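Ser-thr phosphatase MSPP (Mycobacterium smegmatis, PDB 2JFR) probably acts as a metal-dependent PPM protein serine/threonine phosphatase that removes phosphate from phosphorylated serine and threonine residues. Local coordinates at residues A9-Q14 with R212-A217; A190-A195 with N218-S223; A55-A60 with A94-E99. All coordinates share one frame; numbering follows the deposited sequence.

Contact 1 (A9-Q14 with R212-A217)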
loop_
_atom_site.group_PDB
_atom_site.type_symbol
_atom_site.label_atom_id
_atom_site.label_comp_id
_atom_site.label_asym_id
_atom_site.label_seq_id
_atom_site.Cartn_x
_atom_site.Cartn_y
_atom_site.Cartn_z
ATOM N N ALA A 9 -12.686 4.735 -0.075
ATOM C CA ALA A 9 -12.272 6.050 -0.526
ATOM C C ALA A 9 -10.767 6.037 -0.762
ATOM O O ALA A 9 -10.055 5.268 -0.138
ATOM C CB ALA A 9 -12.629 7.145 0.479
ATOM N N THR A 10 -10.328 6.965 -1.602
ATOM C CA THR A 10 -8.892 7.103 -1.850
ATOM C C THR A 10 -8.524 8.579 -1.864
ATOM O O THR A 10 -9.343 9.445 -2.205
ATOM C CB THR A 10 -8.450 6.498 -3.158
ATOM O OG1 THR A 10 -8.850 7.269 -4.292
ATOM C CG2 THR A 10 -9.007 5.078 -3.362
ATOM N N ALA A 11 -7.263 8.849 -1.575
ATOM C CA ALA A 11 -6.712 10.199 -1.759
ATOM C C ALA A 11 -5.223 10.049 -2.041
ATOM O O ALA A 11 -4.564 9.138 -1.540
ATOM C CB ALA A 11 -6.916 11.104 -0.570
ATOM N N THR A 12 -4.710 10.999 -2.796
ATOM C CA THR A 12 -3.288 11.048 -3.032
ATOM C C THR A 12 -2.876 12.481 -3.027
ATOM O O THR A 12 -3.570 13.378 -3.485
ATOM C CB THR A 12 -2.976 10.314 -4.373
ATOM O OG1 THR A 12 -1.527 10.182 -4.573
ATOM C CG2 THR A 12 -3.508 11.042 -5.621
ATOM N N ASP A 13 -1.676 12.738 -2.553
ATOM C CA ASP A 13 -1.129 14.074 -2.323
ATOM C C ASP A 13 0.342 14.065 -2.769
ATOM O O ASP A 13 1.143 13.296 -2.216
ATOM C CB ASP A 13 -1.207 14.515 -0.877
ATOM C CG ASP A 13 -0.656 15.909 -0.756
ATOM O OD1 ASP A 13 -0.713 16.643 -1.790
ATOM O OD2 ASP A 13 -0.056 16.235 0.284
ATOM N N GLN A 14 0.714 14.894 -3.728
ATOM C CA GLN A 14 2.099 14.986 -4.118
ATOM C C GLN A 14 2.967 15.517 -2.992
ATOM O O GLN A 14 4.124 15.083 -2.826
ATOM C CB GLN A 14 2.223 15.883 -5.342
ATOM C CG GLN A 14 3.619 16.020 -5.878
ATOM C CD GLN A 14 3.660 16.775 -7.169
ATOM O OE1 GLN A 14 2.690 16.933 -7.892
ATOM N NE2 GLN A 14 4.829 17.291 -7.483
ATOM N N ARG A 212 -8.330 13.898 5.419
ATOM C CA ARG A 212 -7.629 14.275 6.627
ATOM C C ARG A 212 -6.269 13.597 6.717
ATOM O O ARG A 212 -5.318 14.214 7.208
ATOM C CB ARG A 212 -8.470 13.987 7.845
ATOM C CG ARG A 212 -9.744 14.854 7.881
ATOM C CD ARG A 212 -10.440 14.747 9.191
ATOM N NE ARG A 212 -9.661 15.161 10.337
ATOM C CZ ARG A 212 -9.784 14.537 11.527
ATOM N NH1 ARG A 212 -10.559 13.499 11.845
ATOM N NH2 ARG A 212 -9.027 15.040 12.413
ATOM N N LEU A 213 -6.154 12.360 6.258
ATOM C CA LEU A 213 -4.881 11.672 6.293
ATOM C C LEU A 213 -3.816 12.379 5.479
ATOM O O LEU A 213 -2.711 12.617 5.905
ATOM C CB LEU A 213 -5.001 10.228 5.864
ATOM C CG LEU A 213 -5.669 9.302 6.888
ATOM C CD1 LEU A 213 -6.193 8.057 6.242
ATOM C CD2 LEU A 213 -4.679 8.989 8.019
ATOM N N VAL A 214 -4.180 12.753 4.235
ATOM C CA VAL A 214 -3.153 13.412 3.447
ATOM C C VAL A 214 -2.937 14.823 3.982
ATOM O O VAL A 214 -1.784 15.296 3.922
ATOM C CB VAL A 214 -3.473 13.388 1.937
ATOM C CG1 VAL A 214 -3.558 11.949 1.431
ATOM C CG2 VAL A 214 -4.737 14.138 1.618
ATOM N N GLU A 215 -3.911 15.496 4.555
ATOM C CA GLU A 215 -3.660 16.792 5.198
ATOM C C GLU A 215 -2.717 16.664 6.372
ATOM O O GLU A 215 -1.842 17.511 6.530
ATOM C CB GLU A 215 -4.977 17.409 5.622
ATOM C CG GLU A 215 -5.884 17.804 4.443
ATOM C CD GLU A 215 -7.276 18.313 4.845
ATOM O OE1 GLU A 215 -7.563 18.322 6.091
ATOM O OE2 GLU A 215 -8.126 18.746 3.999
ATOM N N VAL A 216 -2.885 15.638 7.203
ATOM C CA VAL A 216 -1.986 15.441 8.321
ATOM C C VAL A 216 -0.536 15.298 7.799
ATOM O O VAL A 216 0.397 15.902 8.341
ATOM C CB VAL A 216 -2.422 14.237 9.142
ATOM C CG1 VAL A 216 -1.329 13.807 10.098
ATOM C CG2 VAL A 216 -3.708 14.598 9.894
ATOM N N ALA A 217 -0.355 14.495 6.794
ATOM C CA ALA A 217 0.980 14.269 6.273
ATOM C C ALA A 217 1.544 15.546 5.655
ATOM O O ALA A 217 2.725 15.869 5.803
ATOM C CB ALA A 217 0.952 13.141 5.248
HETATM O O HOH W 1 0.278 14.524 2.075
#

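Contact 2 (A190-A195 with N218-S223)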
loop_
_atom_site.group_PDB
_atom_site.type_symbol
_atom_site.label_atom_id
_atom_site.label_comp_id
_atom_site.label_asym_id
_atom_site.label_seq_id
_atom_site.Cartn_x
_atom_site.Cartn_y
_atom_site.Cartn_z
ATOM N N ALA A 190 5.833 9.553 7.456
ATOM C CA ALA A 190 7.152 10.195 7.349
ATOM C C ALA A 190 7.471 11.063 8.532
ATOM O O ALA A 190 8.658 11.219 8.850
ATOM C CB ALA A 190 7.206 11.031 6.085
ATOM N N ALA A 191 6.465 11.752 9.110
ATOM C CA ALA A 191 6.732 12.809 10.062
ATOM C C ALA A 191 5.662 13.061 11.109
ATOM O O ALA A 191 5.996 13.498 12.192
ATOM C CB ALA A 191 6.978 14.150 9.313
ATOM N N ALA A 192 4.391 12.905 10.754
ATOM C CA ALA A 192 3.343 13.393 11.608
ATOM C C ALA A 192 3.220 12.633 12.881
ATOM O O ALA A 192 3.621 11.492 13.038
ATOM C CB ALA A 192 2.035 13.264 10.843
ATOM N N ASP A 193 2.601 13.281 13.867
ATOM C CA ASP A 193 2.281 12.657 15.119
ATOM C C ASP A 193 1.353 11.467 14.905
ATOM O O ASP A 193 0.303 11.599 14.285
ATOM C CB ASP A 193 1.576 13.714 16.019
ATOM C CG ASP A 193 1.285 13.177 17.411
ATOM O OD1 ASP A 193 2.145 13.532 18.215
ATOM O OD2 ASP A 193 0.270 12.570 17.670
ATOM N N GLU A 194 1.706 10.339 15.498
ATOM C CA GLU A 194 0.903 9.143 15.334
ATOM C C GLU A 194 -0.544 9.338 15.826
ATOM O O GLU A 194 -1.440 8.859 15.181
ATOM C CB GLU A 194 1.515 7.998 16.101
ATOM C CG GLU A 194 0.747 6.661 16.028
ATOM C CD GLU A 194 1.355 5.577 16.866
ATOM O OE1 GLU A 194 2.557 5.662 17.148
ATOM O OE2 GLU A 194 0.659 4.587 17.220
ATOM N N ALA A 195 -0.754 10.043 16.914
ATOM C CA ALA A 195 -2.076 10.241 17.397
ATOM C C ALA A 195 -2.925 10.994 16.399
ATOM O O ALA A 195 -4.105 10.709 16.203
ATOM C CB ALA A 195 -2.061 11.013 18.738
ATOM N N ASN A 218 0.715 16.313 4.957
ATOM C CA ASN A 218 1.152 17.554 4.329
ATOM C C ASN A 218 1.509 18.584 5.374
ATOM O O ASN A 218 2.568 19.240 5.282
ATOM C CB ASN A 218 -0.004 18.011 3.439
ATOM C CG ASN A 218 0.491 19.090 2.504
ATOM O OD1 ASN A 218 0.726 20.208 2.954
ATOM N ND2 ASN A 218 0.648 18.807 1.242
ATOM N N ASP A 219 0.671 18.767 6.371
ATOM C CA ASP A 219 0.898 19.715 7.415
ATOM C C ASP A 219 2.192 19.442 8.178
ATOM O O ASP A 219 2.833 20.356 8.650
ATOM C CB ASP A 219 -0.230 19.717 8.403
ATOM C CG ASP A 219 -1.523 20.303 8.015
ATOM O OD1 ASP A 219 -1.658 20.781 6.866
ATOM O OD2 ASP A 219 -2.447 20.296 8.846
ATOM N N ALA A 220 2.561 18.186 8.276
ATOM C CA ALA A 220 3.792 17.747 8.944
ATOM C C ALA A 220 5.020 17.965 8.112
ATOM O O ALA A 220 6.125 17.686 8.626
ATOM C CB ALA A 220 3.662 16.305 9.382
ATOM N N GLY A 221 4.872 18.415 6.879
ATOM C CA GLY A 221 5.992 18.738 6.038
ATOM C C GLY A 221 5.859 18.193 4.640
ATOM O O GLY A 221 6.479 18.694 3.703
ATOM N N GLY A 222 5.070 17.146 4.458
ATOM C CA GLY A 222 4.820 16.648 3.116
ATOM C C GLY A 222 6.096 16.264 2.404
ATOM O O GLY A 222 6.198 16.433 1.184
ATOM N N SER A 223 7.063 15.650 3.105
ATOM C CA SER A 223 8.343 15.325 2.503
ATOM C C SER A 223 8.230 14.303 1.389
ATOM O O SER A 223 9.123 14.246 0.550
ATOM C CB SER A 223 9.341 14.834 3.545
ATOM O OG SER A 223 8.907 13.677 4.192
#

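Contact 3 (A55-A60 with A94-E99)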
loop_
_atom_site.group_PDB
_atom_site.type_symbol
_atom_site.label_atom_id
_atom_site.label_comp_id
_atom_site.label_asym_id
_atom_site.label_seq_id
_atom_site.Cartn_x
_atom_site.Cartn_y
_atom_site.Cartn_z
ATOM N N ALA A 55 -6.075 -5.452 -14.731
ATOM C CA ALA A 55 -6.490 -6.324 -15.837
ATOM C C ALA A 55 -6.341 -7.761 -15.498
ATOM O O ALA A 55 -7.208 -8.574 -15.851
ATOM C CB ALA A 55 -5.631 -5.920 -17.023
ATOM N N GLY A 56 -5.269 -8.143 -14.829
ATOM C CA GLY A 56 -5.049 -9.525 -14.517
ATOM C C GLY A 56 -6.062 -10.031 -13.498
ATOM O O GLY A 56 -6.537 -11.175 -13.623
ATOM N N PHE A 57 -6.387 -9.228 -12.514
ATOM C CA PHE A 57 -7.372 -9.665 -11.517
ATOM C C PHE A 57 -8.753 -9.797 -12.156
ATOM O O PHE A 57 -9.461 -10.741 -11.885
ATOM C CB PHE A 57 -7.385 -8.685 -10.354
ATOM C CG PHE A 57 -8.269 -9.170 -9.226
ATOM C CD1 PHE A 57 -7.830 -10.219 -8.433
ATOM C CD2 PHE A 57 -9.491 -8.583 -8.973
ATOM C CE1 PHE A 57 -8.655 -10.655 -7.371
ATOM C CE2 PHE A 57 -10.312 -9.009 -7.915
ATOM C CZ PHE A 57 -9.869 -10.053 -7.115
ATOM N N ALA A 58 -9.082 -8.874 -13.058
ATOM C CA ALA A 58 -10.369 -8.977 -13.727
ATOM C C ALA A 58 -10.487 -10.238 -14.536
ATOM O O ALA A 58 -11.567 -10.821 -14.669
ATOM C CB ALA A 58 -10.540 -7.777 -14.668
ATOM N N ALA A 59 -9.388 -10.697 -15.118
ATOM C CA ALA A 59 -9.375 -11.912 -15.893
ATOM C C ALA A 59 -9.458 -13.150 -15.028
ATOM O O ALA A 59 -9.841 -14.218 -15.518
ATOM C CB ALA A 59 -8.129 -11.967 -16.744
ATOM N N ALA A 60 -9.110 -13.078 -13.767
ATOM C CA ALA A 60 -9.059 -14.223 -12.888
ATOM C C ALA A 60 -9.195 -13.793 -11.445
ATOM O O ALA A 60 -8.202 -13.736 -10.701
ATOM C CB ALA A 60 -7.804 -15.040 -13.122
ATOM N N ALA A 94 -1.653 -4.902 -2.341
ATOM C CA ALA A 94 -2.983 -5.147 -2.898
ATOM C C ALA A 94 -3.797 -5.938 -1.879
ATOM O O ALA A 94 -3.302 -6.895 -1.264
ATOM C CB ALA A 94 -2.867 -5.924 -4.201
ATOM N N VAL A 95 -5.029 -5.539 -1.731
ATOM C CA VAL A 95 -6.020 -6.220 -0.906
ATOM C C VAL A 95 -7.162 -6.648 -1.776
ATOM O O VAL A 95 -7.704 -5.856 -2.532
ATOM C CB VAL A 95 -6.528 -5.274 0.207
ATOM C CG1 VAL A 95 -7.736 -5.861 0.907
ATOM C CG2 VAL A 95 -5.420 -4.952 1.195
ATOM N N ALA A 96 -7.551 -7.922 -1.657
ATOM C CA ALA A 96 -8.762 -8.415 -2.258
ATOM C C ALA A 96 -9.694 -8.838 -1.135
ATOM O O ALA A 96 -9.356 -9.729 -0.352
ATOM C CB ALA A 96 -8.512 -9.567 -3.208
ATOM N N VAL A 97 -10.864 -8.193 -1.064
ATOM C CA VAL A 97 -11.813 -8.485 0.006
ATOM C C VAL A 97 -12.693 -9.659 -0.436
ATOM O O VAL A 97 -13.894 -9.507 -0.710
ATOM C CB VAL A 97 -12.615 -7.264 0.445
ATOM C CG1 VAL A 97 -13.405 -7.590 1.677
ATOM C CG2 VAL A 97 -11.692 -6.063 0.683
ATOM N N PHE A 98 -12.075 -10.819 -0.548
ATOM C CA PHE A 98 -12.789 -12.035 -0.914
ATOM C C PHE A 98 -13.766 -12.462 0.176
ATOM O O PHE A 98 -13.508 -12.273 1.363
ATOM C CB PHE A 98 -11.812 -13.181 -1.112
ATOM C CG PHE A 98 -10.830 -13.058 -2.237
ATOM C CD1 PHE A 98 -11.280 -12.943 -3.541
ATOM C CD2 PHE A 98 -9.468 -13.097 -2.012
ATOM C CE1 PHE A 98 -10.366 -12.876 -4.578
ATOM C CE2 PHE A 98 -8.537 -13.080 -3.043
ATOM C CZ PHE A 98 -9.020 -12.978 -4.325
ATOM N N GLU A 99 -14.842 -13.078 -0.278
ATOM C CA GLU A 99 -15.743 -13.789 0.612
ATOM C C GLU A 99 -15.054 -15.018 1.186
ATOM O O GLU A 99 -14.061 -15.524 0.646
ATOM C CB GLU A 99 -17.008 -14.211 -0.144
ATOM C CG GLU A 99 -17.825 -13.027 -0.585
ATOM C CD GLU A 99 -18.316 -12.205 0.580
ATOM O OE1 GLU A 99 -19.044 -12.736 1.444
ATOM O OE2 GLU A 99 -17.941 -11.024 0.691
#

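Contact 1 (A9-Q14 with R212-A217)
Val214, on the helix, presents its side chain to Ala11 and Asp13, which stand two residues apart on the strand and so face the same way. The apolar part of the contact rests on this one valine. Its CG1 lies 4.0 Å from Ala11 CB, while its CB comes within 3.8 Å of Asp13 CB, the methylene rather than the carboxylate doing the touching. CG1 sits opposite the carbonyl carbon of its own residue (chi1 -61°), which turns this branch in between the two strand side chains. In the PPM fold, two antiparallel beta sheets form a sandwich with helices outside; here helix 206-219 runs nearly along edge strand 5-13, the axes 8.2 Å apart and 22° from parallel. Val210, a turn earlier, continues the row onto Ala9 and Ala11, and Thr226 of the neighbouring strand also meets Val214.

The polar part is indirect. A water donates to Val214 O at 2.9 Å and also to Asp13 OD2, a doubtful bridge because both residues are modelled in two conformers and the second distance, 2.5 Å, is very short. In the conformer described, CG of Asp13 swings away from the backbone N (chi1 -179°) and carries OD2 to the side of the helix, where its main partner is Asn218 ND2. Thr12 points to the other side of the strand, and its OG1 bonds with Thr227.

Contact 2 (A190-A195 with N218-S223)
Ala190 meets Ser223 at the start of this contact, its methyl carbon CB 3.7 Å from Ser223 OG. The serine hydroxyl stands between its own backbone N and carbonyl carbon (chi1 61°), a setting that brings it up against the methyl. This is the end of the contact nearest the metals: the Ala190 side chain is about 5 Å from a bound magnesium ion. At Ala191 the methyl lies against segment 218-223, with CB 3.7 Å from the carbonyl oxygen of Ala220 and 4.0 Å from Ala220 CB. Ala220 follows the last turns of helix 206-219, whose C-terminal end carries a Schellman motif: Gly221, at a phi of 134°, breaks the helical path, its N returns to Asn218 O at 2.9 Å, and Gly222 N probably bonds Ala217 O at 3.0 Å. The chain then turns toward the metal-binding Asp224. Ala192 also packs on Ala220, the two CB atoms 3.7 Å apart, and the Ala220 methyl rests against the N and CA of Ala192 as well. The carbonyl of Ala192 is taken by Arg148. Next, Asp193 is the N-cap of helix 194-201; its OD2 accepts a weak, strongly bent bond from Ala195 N (123° at the hydrogen) and a regular hydrogen bond from Leu196 N.

Contact 3 (A55-A60 with A94-E99)
In the PPM beta sandwich, helix 42-59 lies over one of the two antiparallel sheets, and near its C-terminal end Phe57 reaches to Ala96 on strand 89-96 and Phe98 just beyond it. The contact is a small, buried apolar cluster in which one ring from the helix joins two side chains from the strand and the turn that follows it. The backbones remain well separated, with 9.4 Å between the CA atoms of Phe57 and Ala96, so the long aromatic side chain spans the interval. Phe57 does this with CG anti to the backbone N (chi1 -174°), sending the ring off the helix toward the sheet.

The two phenylalanines approach from opposite directions. Phe98 CE1 comes in at the edge of the Phe57 ring, close to its plane, and lies 3.8 Å from Phe57 CZ; the neighbouring pair, Phe57 CE1 and Phe98 CZ, is equally near. Phe98 thus meets the Phe57 edge with its own ring tilted, and the rings do not stack flat. Ile30 touches both rings, and Leu66 of helix 63-81 packs on Phe57 and Ala96, which draws the second helix of this layer into the same cluster.

The chain bends sharply between Ala96 and Phe98. Val97 is the centre of an inverse gamma turn, marked by a weak bond from Phe98 N to Ala96 O. This turn, with Phe98 CG anti to the carbonyl carbon (chi1 -64°), brings the ring back over Ala96, whose CB sits 3.5 Å above one face of the Phe98 ring, displaced toward the rim, while on the helix side it lies 4.2 Å from Phe57 CZ.

In the fold
Contacts 1 and 2 share helix 206-219 and touch: the pairing of Asp13 with Asn218 ties one to the other, and Val216 CG1 packs on Ala192 CB at 3.5 Å. Their centres are 11 Å apart, and both lie near the metal site of Asp36, Asp186 and Asp224: the side chain of Asp13 is about 9 Å from a bound magnesium ion, and that of Ala190 about 5 Å from one. Contact 3 lies away from the metals, its centre 24 Å from that of contact 1 and 32 Å from that of contact 2. Contacts 1 and 3 each join a helix to a different sheet, and along the chain contact 3 is nested within the long loop that contact 1 closes.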